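Local coordinates for protein putative esterase (Sulfolobus solfataricus P2, PDB 2RAU) that probably acts as a lipase or esterase of the alpha/beta-hydrolase fold and binds calcium, at residues N95-D100 / K138-Q143. Sequence-based numbering, arbitrary orientation. Where two conformers were deposited one is given.
Sequences NVYTID and KRDSGQ. With CA (calcium ion), chain C.
The torsions of Y97 and D140 turn the ring hydroxyl and the carboxylate toward each other: the ring carbon CG of Y97 stands anti to the carbonyl carbon (chi1 -58°), and D140 has its carboxylate carbon turned opposite the backbone N (chi1 -172°). The pair joins strand 94-100 of the central sheet to the C-terminal end of helix 123-141, which packs against that sheet as in alpha/beta hydrolases. Y97 OH donates to D140 OD2 over 2.6 Å. The acceptor lies at the ring edge, in the ring plane, and uses its anti lone pair; the carboxylate stands nearly upright to the ring, the planes 84° apart. K42 of the adjacent strand 37-45 forms a salt bridge with the same OD2, which would probably keep D140 charged. S141 CB also rests 3.5 Å from Y97 OH. A phenylalanine in place of Y97 would keep the ring but lack the hydroxyl, and OD2 would probably be left with K42 as a partner and the carboxylate freer to turn. Farther along, a water receives a weak hydrogen bond from N95 ND2, whose stronger partner is D51 O, and donates to S141 O. At the helix end, S141 OG accepts from Q143 N at 3.1 Å, an ST turn, and is itself hydrogen-bonded to I137 O, one turn back in the helix. G142, with positive phi, leaves the helix there, and its carbonyl O binds calcium at 2.4 Å, with E144 OE2 and two waters among the ion's other ligands.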
loop_
_atom_site.group_PDB
_atom_site.type_symbol
_atom_site.label_atom_id
_atom_site.label_comp_id
_atom_site.label_asym_id
_atom_site.label_seq_id
_atom_site.Cartn_x
_atom_site.Cartn_y
_atom_site.Cartn_z
ATOM N N ASN A 95 -6.622 8.031 14.991
ATOM C CA ASN A 95 -5.219 8.281 14.735
ATOM C C ASN A 95 -4.860 7.226 13.678
ATOM O O ASN A 95 -4.945 6.028 13.941
ATOM C CB ASN A 95 -4.322 8.078 15.954
ATOM C CG ASN A 95 -4.485 9.139 17.028
ATOM O OD1 ASN A 95 -4.538 10.349 16.733
ATOM N ND2 ASN A 95 -4.585 8.689 18.276
ATOM N N VAL A 96 -4.435 7.668 12.508
ATOM C CA VAL A 96 -4.079 6.750 11.422
ATOM C C VAL A 96 -2.614 6.945 11.073
ATOM O O VAL A 96 -2.163 8.047 10.937
ATOM C CB VAL A 96 -4.965 6.948 10.160
ATOM C CG1 VAL A 96 -4.707 5.809 9.111
ATOM C CG2 VAL A 96 -6.493 7.052 10.609
ATOM N N TYR A 97 -1.897 5.841 10.925
ATOM C CA TYR A 97 -0.492 5.858 10.679
ATOM C C TYR A 97 -0.216 5.029 9.459
ATOM O O TYR A 97 -0.966 4.109 9.123
ATOM C CB TYR A 97 0.279 5.226 11.859
ATOM C CG TYR A 97 0.080 5.866 13.223
ATOM C CD1 TYR A 97 -1.009 5.526 14.029
ATOM C CD2 TYR A 97 0.999 6.754 13.729
ATOM C CE1 TYR A 97 -1.166 6.058 15.309
ATOM C CE2 TYR A 97 0.849 7.298 15.027
ATOM C CZ TYR A 97 -0.240 6.945 15.799
ATOM O OH TYR A 97 -0.317 7.471 17.071
ATOM N N THR A 98 0.884 5.337 8.773
ATOM C CA THR A 98 1.275 4.564 7.615
ATOM C C THR A 98 2.784 4.743 7.378
ATOM O O THR A 98 3.337 5.800 7.599
ATOM C CB THR A 98 0.397 4.884 6.367
ATOM O OG1 THR A 98 0.789 4.045 5.263
ATOM C CG2 THR A 98 0.450 6.401 5.988
ATOM N N ILE A 99 3.393 3.683 6.876
ATOM C CA ILE A 99 4.848 3.491 6.786
ATOM C C ILE A 99 5.358 3.660 5.357
ATOM O O ILE A 99 4.697 3.223 4.387
ATOM C CB ILE A 99 5.202 2.063 7.310
ATOM C CG1 ILE A 99 6.717 1.819 7.264
ATOM C CG2 ILE A 99 4.436 0.969 6.540
ATOM C CD1 ILE A 99 7.247 0.433 7.915
ATOM N N ASP A 100 6.488 4.375 5.259
ATOM C CA ASP A 100 7.304 4.438 4.082
ATOM C C ASP A 100 8.380 3.354 4.239
ATOM O O ASP A 100 9.209 3.395 5.149
ATOM C CB ASP A 100 7.971 5.766 3.892
ATOM C CG ASP A 100 6.995 6.901 3.728
ATOM O OD1 ASP A 100 5.976 6.715 3.043
ATOM O OD2 ASP A 100 7.270 8.016 4.206
ATOM N N LYS A 138 2.514 2.561 19.680
ATOM C CA LYS A 138 1.985 2.225 20.992
ATOM C C LYS A 138 2.228 3.356 21.983
ATOM O O LYS A 138 1.334 3.722 22.764
ATOM C CB LYS A 138 2.590 0.925 21.510
ATOM C CG LYS A 138 2.192 -0.320 20.773
ATOM C CD LYS A 138 2.705 -1.514 21.582
ATOM C CE LYS A 138 2.367 -2.789 20.926
ATOM N NZ LYS A 138 2.426 -3.903 21.899
ATOM N N ARG A 139 3.438 3.908 21.960
ATOM C CA ARG A 139 3.783 5.000 22.822
ATOM C C ARG A 139 3.113 6.310 22.398
ATOM O O ARG A 139 2.612 7.062 23.252
ATOM C CB ARG A 139 5.306 5.177 22.882
ATOM C CG ARG A 139 5.707 6.197 23.928
ATOM C CD ARG A 139 7.195 6.337 24.058
ATOM N NE ARG A 139 7.508 7.134 25.241
ATOM C CZ ARG A 139 8.505 8.005 25.330
ATOM N NH1 ARG A 139 9.278 8.271 24.279
ATOM N NH2 ARG A 139 8.703 8.658 26.452
ATOM N N ASP A 140 3.136 6.613 21.112
ATOM C CA ASP A 140 2.489 7.816 20.625
ATOM C C ASP A 140 0.951 7.887 20.857
ATOM O O ASP A 140 0.435 8.921 21.244
ATOM C CB ASP A 140 2.758 7.967 19.145
ATOM C CG ASP A 140 2.273 9.307 18.595
ATOM O OD1 ASP A 140 2.883 10.318 18.978
ATOM O OD2 ASP A 140 1.305 9.337 17.811
ATOM N N SER A 141 0.253 6.785 20.595
ATOM C CA SER A 141 -1.201 6.703 20.693
ATOM C C SER A 141 -1.700 6.269 22.050
ATOM O O SER A 141 -2.876 6.432 22.395
ATOM C CB SER A 141 -1.671 5.661 19.717
ATOM O OG SER A 141 -1.282 4.388 20.117
ATOM N N GLY A 142 -0.814 5.672 22.834
ATOM C CA GLY A 142 -1.204 5.088 24.072
ATOM C C GLY A 142 -1.899 3.750 23.999
ATOM O O GLY A 142 -2.302 3.275 25.010
ATOM N N GLN A 143 -1.994 3.098 22.848
ATOM C CA GLN A 143 -2.694 1.831 22.724
ATOM C C GLN A 143 -1.715 0.689 22.991
ATOM O O GLN A 143 -0.578 0.768 22.593
ATOM C CB GLN A 143 -3.279 1.758 21.323
ATOM C CG GLN A 143 -4.414 2.761 21.042
ATOM C CD GLN A 143 -5.608 2.485 21.915
ATOM O OE1 GLN A 143 -6.081 1.366 21.982
ATOM N NE2 GLN A 143 -6.036 3.477 22.642
HETATM CA CA CA C . -2.170 2.274 27.166
HETATM O O HOH W 1 -4.029 9.132 21.251
HETATM O O HOH W 2 -2.924 1.608 29.467
HETATM O O HOH W 3 0.363 3.056 27.010
#